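Local coordinates for hydrolase, NUDIX family (Clostridium perfringens ATCC 13124, PDB 3F6A) that probably hydrolyses a nucleoside diphosphate linked to another moiety, as enzymes of the NUDIX family do, at the interface of chains A and B. Coordinates in Å, arbitrary orientation; residue numbers count along the deposited sequence, not the author numbering. Chains: chain A/B, Hydrolase, NUDIX family.

Contact 1: the interface of chains A and B. Residues chain A 69, 73, 79-81; chain B 86-88.
A:Leu81 and B:Thr87 pair as backbone neighbours where strand 79-81 of one NUDIX domain runs antiparallel to strand 86-90 of the other. The amide N of A:Leu81 donates to the carbonyl O of B:Thr87 at 2.9 Å, and the acceptor is met almost end-on, with a C=O...N angle of 163°. A:Leu80 and B:Ile88 form the adjoining antiparallel bridge. A water extends the pairing: it lies 2.7 Å from the carbonyl O of A:Leu81 and 2.8 Å from the amide N of B:Thr87, linking two backbone groups too far apart to bond directly.

Apolar side chains pack around this short sheet. One methyl of A:Leu69, from helix 67-75, sits over a face of the B:His86 imidazole, CD2 lying 3.4 Å from the ring centroid and displaced toward the CD2-NE2 side, a CH-pi contact. The leucine and histidine side chains approach from opposite directions. With CG anti to the backbone N (chi1 -179°), A:Leu80 turns its CD1 branch toward CG1 of B:Ile88, 3.9 Å away, as the two side chains cross obliquely. CD1 of B:Ile88 reaches on to the helix, 4.1 Å from the thiol SG of A:Cys73, while its CG2 methyl lies against the carbonyl O of A:Lys79. On the other side of the strand pair, CD1 of A:Leu81 touches the CG2 methyl of B:Thr87 at 3.8 Å.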
ATOM      1  N   LEU A  69       3.852   9.706  13.108  1.00 19.17           N
ATOM      2  CA  LEU A  69       3.754  10.141  11.723  1.00 18.83           C
ATOM      3  C   LEU A  69       2.416  10.829  11.444  1.00 18.64           C
ATOM      4  O   LEU A  69       2.347  11.758  10.641  1.00 18.73           O
ATOM      5  CB  LEU A  69       3.940   8.947  10.787  1.00 16.16           C
ATOM      6  CG  LEU A  69       4.016   9.286   9.294  1.00 17.89           C
ATOM      7  CD1 LEU A  69       5.137  10.291   9.032  1.00 16.70           C
ATOM      8  CD2 LEU A  69       4.250   8.009   8.506  1.00 15.53           C
ATOM      9  N   CYS A  73       2.403  14.618  10.195  1.00 23.70           N
ATOM     10  CA  CYS A  73       1.821  14.828   8.875  1.00 24.80           C
ATOM     11  C   CYS A  73       0.813  15.973   8.914  1.00 27.25           C
ATOM     12  O   CYS A  73       0.857  16.873   8.078  1.00 26.26           O
ATOM     13  CB  CYS A  73       1.128  13.557   8.370  1.00 24.25           C
ATOM     14  SG  CYS A  73       2.202  12.401   7.474  1.00 21.67           S
ATOM     15  N   LYS A  79      -1.870  14.239   5.306  1.00 31.38           N
ATOM     16  CA  LYS A  79      -2.653  13.295   6.091  1.00 30.58           C
ATOM     17  C   LYS A  79      -2.218  11.853   5.890  1.00 27.18           C
ATOM     18  O   LYS A  79      -2.147  11.360   4.764  1.00 27.00           O
ATOM     19  CB  LYS A  79      -4.145  13.441   5.772  1.00 32.31           C
ATOM     20  CG  LYS A  79      -4.739  14.761   6.248  1.00 39.00           C
ATOM     21  CD  LYS A  79      -6.249  14.825   6.056  1.00 42.86           C
ATOM     22  CE  LYS A  79      -6.806  16.148   6.579  1.00 45.44           C
ATOM     23  NZ  LYS A  79      -8.286  16.255   6.418  1.00 46.86           N
ATOM     24  N   LEU A  80      -1.916  11.190   6.999  1.00 23.63           N
ATOM     25  CA  LEU A  80      -1.499   9.797   6.982  1.00 21.34           C
ATOM     26  C   LEU A  80      -2.753   8.952   6.790  1.00 21.40           C
ATOM     27  O   LEU A  80      -3.674   8.984   7.614  1.00 18.52           O
ATOM     28  CB  LEU A  80      -0.819   9.433   8.304  1.00 20.38           C
ATOM     29  CG  LEU A  80      -0.313   7.994   8.417  1.00 20.94           C
ATOM     30  CD1 LEU A  80       0.850   7.778   7.455  1.00 16.69           C
ATOM     31  CD2 LEU A  80       0.120   7.719   9.848  1.00 20.48           C
ATOM     32  N   LEU A  81      -2.787   8.201   5.697  1.00 20.73           N
ATOM     33  CA  LEU A  81      -3.938   7.371   5.380  1.00 19.97           C
ATOM     34  C   LEU A  81      -3.775   5.952   5.899  1.00 20.42           C
ATOM     35  O   LEU A  81      -2.694   5.563   6.334  1.00 18.19           O
ATOM     36  CB  LEU A  81      -4.139   7.333   3.864  1.00 21.51           C
ATOM     37  CG  LEU A  81      -4.212   8.684   3.158  1.00 20.89           C
ATOM     38  CD1 LEU A  81      -4.302   8.461   1.653  1.00 22.50           C
ATOM     39  CD2 LEU A  81      -5.408   9.474   3.667  1.00 21.69           C
TER
ATOM     40  N   HIS B  86       3.943   3.208   4.119  1.00 16.78           N
ATOM     41  CA  HIS B  86       2.890   4.142   4.516  1.00 16.93           C
ATOM     42  C   HIS B  86       2.232   4.694   3.268  1.00 16.11           C
ATOM     43  O   HIS B  86       2.802   4.627   2.183  1.00 17.73           O
ATOM     44  CB  HIS B  86       3.455   5.342   5.290  1.00 15.15           C
ATOM     45  CG  HIS B  86       4.075   4.998   6.607  1.00 15.12           C
ATOM     46  ND1 HIS B  86       3.379   4.379   7.621  1.00 13.91           N
ATOM     47  CD2 HIS B  86       5.314   5.245   7.096  1.00 12.67           C
ATOM     48  CE1 HIS B  86       4.159   4.260   8.680  1.00 13.94           C
ATOM     49  NE2 HIS B  86       5.339   4.780   8.388  1.00 11.65           N
ATOM     50  N   THR B  87       1.037   5.249   3.430  1.00 16.19           N
ATOM     51  CA  THR B  87       0.333   5.864   2.319  1.00 17.38           C
ATOM     52  C   THR B  87      -0.059   7.248   2.812  1.00 18.24           C
ATOM     53  O   THR B  87      -0.733   7.385   3.832  1.00 16.31           O
ATOM     54  CB  THR B  87      -0.918   5.066   1.925  1.00 18.26           C
ATOM     55  OG1 THR B  87      -0.523   3.773   1.444  1.00 18.26           O
ATOM     56  CG2 THR B  87      -1.676   5.786   0.823  1.00 16.73           C
ATOM     57  N   ILE B  88       0.369   8.277   2.094  1.00 19.40           N
ATOM     58  CA  ILE B  88       0.088   9.639   2.520  1.00 20.38           C
ATOM     59  C   ILE B  88      -0.573  10.525   1.476  1.00 20.80           C
ATOM     60  O   ILE B  88      -0.278  10.432   0.289  1.00 21.08           O
ATOM     61  CB  ILE B  88       1.395  10.320   2.971  1.00 19.56           C
ATOM     62  CG1 ILE B  88       2.002   9.536   4.136  1.00 20.62           C
ATOM     63  CG2 ILE B  88       1.131  11.779   3.349  1.00 22.10           C
ATOM     64  CD1 ILE B  88       3.431   9.916   4.464  1.00 20.79           C
TER
HETATM   65  O   HOH W   1      -0.211   4.755   5.867  1.00 16.51           O

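Contact 2: the interface of chains A and B. Residues chain A 72-73, 76, 78; chain B 137-139.
The C-terminal end of helix 67-75 in chain A, with the loop leading to strand 79-81, meets the start of helix 138-151 in chain B and B:Gln137 just ahead of it. B:Asn139, in the first turn of its helix, is central to the contact. Its CG sits between the backbone N and the carbonyl carbon (chi1 63°), which turns the amide toward A:Ser76 and A:Glu78, while its CA and CB face A:Ser72 and A:Cys73.

The two ends of the B:Asn139 amide face different loop residues. Its carbonyl OD1 lies 2.9 Å from the hydroxyl OG of A:Ser76, a weak hydrogen bond with the serine as donor. That hydroxyl is also placed from within chain A, where it donates to the main-chain O of A:Ser72, in the preceding helix, at 2.9 Å, tilted 31° out of the carbonyl plane. With one proton to give, the hydroxyl probably serves A:Ser72 O first, which fits the weakness of the bond across the interface. A:Glu78 comes in extended beyond CG, and its carboxylate crosses the amide with the two planes 87° apart. OE1 and the amide ND2 are modelled 2.5 Å apart, but the N-H points elsewhere and the pair is not a hydrogen bond; such close spacing makes the local placement doubtful.

Carbon packing joins the two helices. CB of A:Ser72 rests 3.7 Å from CG of B:Glu138 and equally near CA of B:Asn139. CB of B:Asn139 approaches CA of A:Cys73 at 4.0 Å, adding the helix backbone to the packing surface. B:Gln137 borders the A:Ser76 end more loosely. Beside the start of the B helix, the A:Ser72 hydroxyl OG stands 3.4 Å from CA of B:Asn139.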
ATOM      1  N   SER A  72       2.757  14.476  12.914  1.00 22.42           N
ATOM      2  CA  SER A  72       3.716  15.261  12.152  1.00 23.10           C
ATOM      3  C   SER A  72       3.161  15.557  10.758  1.00 23.29           C
ATOM      4  O   SER A  72       3.401  16.630  10.206  1.00 25.43           O
ATOM      5  CB  SER A  72       5.060  14.527  12.057  1.00 22.01           C
ATOM      6  OG  SER A  72       4.913  13.229  11.516  1.00 23.62           O
ATOM      7  N   CYS A  73       2.403  14.618  10.195  1.00 23.70           N
ATOM      8  CA  CYS A  73       1.821  14.828   8.875  1.00 24.80           C
ATOM      9  C   CYS A  73       0.813  15.973   8.914  1.00 27.25           C
ATOM     10  O   CYS A  73       0.857  16.873   8.078  1.00 26.26           O
ATOM     11  CB  CYS A  73       1.128  13.557   8.370  1.00 24.25           C
ATOM     12  SG  CYS A  73       2.202  12.401   7.474  1.00 21.67           S
ATOM     13  N   SER A  76       2.450  19.269   8.897  1.00 40.71           N
ATOM     14  CA  SER A  76       2.995  19.525   7.572  1.00 39.97           C
ATOM     15  C   SER A  76       1.902  19.735   6.528  1.00 39.56           C
ATOM     16  O   SER A  76       2.187  19.870   5.341  1.00 39.66           O
ATOM     17  CB  SER A  76       3.894  18.356   7.156  1.00 41.44           C
ATOM     18  OG  SER A  76       4.832  18.036   8.177  1.00 40.90           O
ATOM     19  N   GLU A  78      -0.337  17.556   5.664  1.00 35.88           N
ATOM     20  CA  GLU A  78      -0.625  16.307   4.963  1.00 34.77           C
ATOM     21  C   GLU A  78      -1.448  15.375   5.851  1.00 33.65           C
ATOM     22  O   GLU A  78      -1.698  15.679   7.015  1.00 32.47           O
ATOM     23  CB  GLU A  78       0.682  15.613   4.563  1.00 35.82           C
ATOM     24  CG  GLU A  78       1.552  16.426   3.617  1.00 39.47           C
ATOM     25  CD  GLU A  78       2.864  15.739   3.304  1.00 40.80           C
ATOM     26  OE1 GLU A  78       3.624  15.455   4.252  1.00 43.58           O
ATOM     27  OE2 GLU A  78       3.144  15.483   2.114  1.00 42.99           O
TER
ATOM     28  N   GLN B 137      11.232  18.980   7.177  1.00 20.21           N
ATOM     29  CA  GLN B 137       9.908  19.009   7.788  1.00 22.06           C
ATOM     30  C   GLN B 137       9.737  17.846   8.760  1.00 22.21           C
ATOM     31  O   GLN B 137      10.322  16.778   8.584  1.00 19.97           O
ATOM     32  CB  GLN B 137       8.832  18.963   6.709  1.00 25.10           C
ATOM     33  CG  GLN B 137       8.777  20.225   5.880  1.00 29.21           C
ATOM     34  CD  GLN B 137       7.980  20.048   4.609  1.00 33.12           C
ATOM     35  OE1 GLN B 137       8.421  19.374   3.672  1.00 33.88           O
ATOM     36  NE2 GLN B 137       6.793  20.644   4.569  1.00 34.07           N
ATOM     37  N   GLU B 138       8.913  18.053   9.777  1.00 21.64           N
ATOM     38  CA  GLU B 138       8.710  17.046  10.800  1.00 23.06           C
ATOM     39  C   GLU B 138       8.285  15.654  10.333  1.00 21.66           C
ATOM     40  O   GLU B 138       8.802  14.645  10.830  1.00 20.51           O
ATOM     41  CB  GLU B 138       7.723  17.570  11.846  1.00 25.74           C
ATOM     42  CG  GLU B 138       7.752  16.756  13.120  1.00 32.54           C
ATOM     43  CD  GLU B 138       9.132  16.736  13.762  1.00 36.53           C
ATOM     44  OE1 GLU B 138       9.458  15.747  14.455  1.00 37.90           O
ATOM     45  OE2 GLU B 138       9.888  17.716  13.577  1.00 37.52           O
ATOM     46  N   ASN B 139       7.360  15.582   9.383  1.00 19.25           N
ATOM     47  CA  ASN B 139       6.914  14.278   8.913  1.00 20.19           C
ATOM     48  C   ASN B 139       8.051  13.552   8.203  1.00 18.57           C
ATOM     49  O   ASN B 139       8.147  12.324   8.282  1.00 17.53           O
ATOM     50  CB  ASN B 139       5.703  14.420   7.989  1.00 21.70           C
ATOM     51  CG  ASN B 139       6.017  15.197   6.738  1.00 23.17           C
ATOM     52  OD1 ASN B 139       6.625  16.260   6.789  1.00 27.53           O
ATOM     53  ND2 ASN B 139       5.596  14.674   5.603  1.00 26.97           N
TER

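About 9 Å separates the C-alpha centres of contact 1 and contact 2, and A:Cys73 belongs to both. Helix 67-75 of chain A thus serves the two patches at once, as does the segment that follows it, whose loop enters contact 2 before strand 79-81 enters contact 1. Chain B answers with two elements well separated in sequence, strand 86-90 and the start of helix 138-151, so a compact piece of one subunit spans a strand and a helix start of the other. Two-fold symmetry repeats both patches with the chains exchanged, consistent with a dimer, although the structure alone does not establish one in solution.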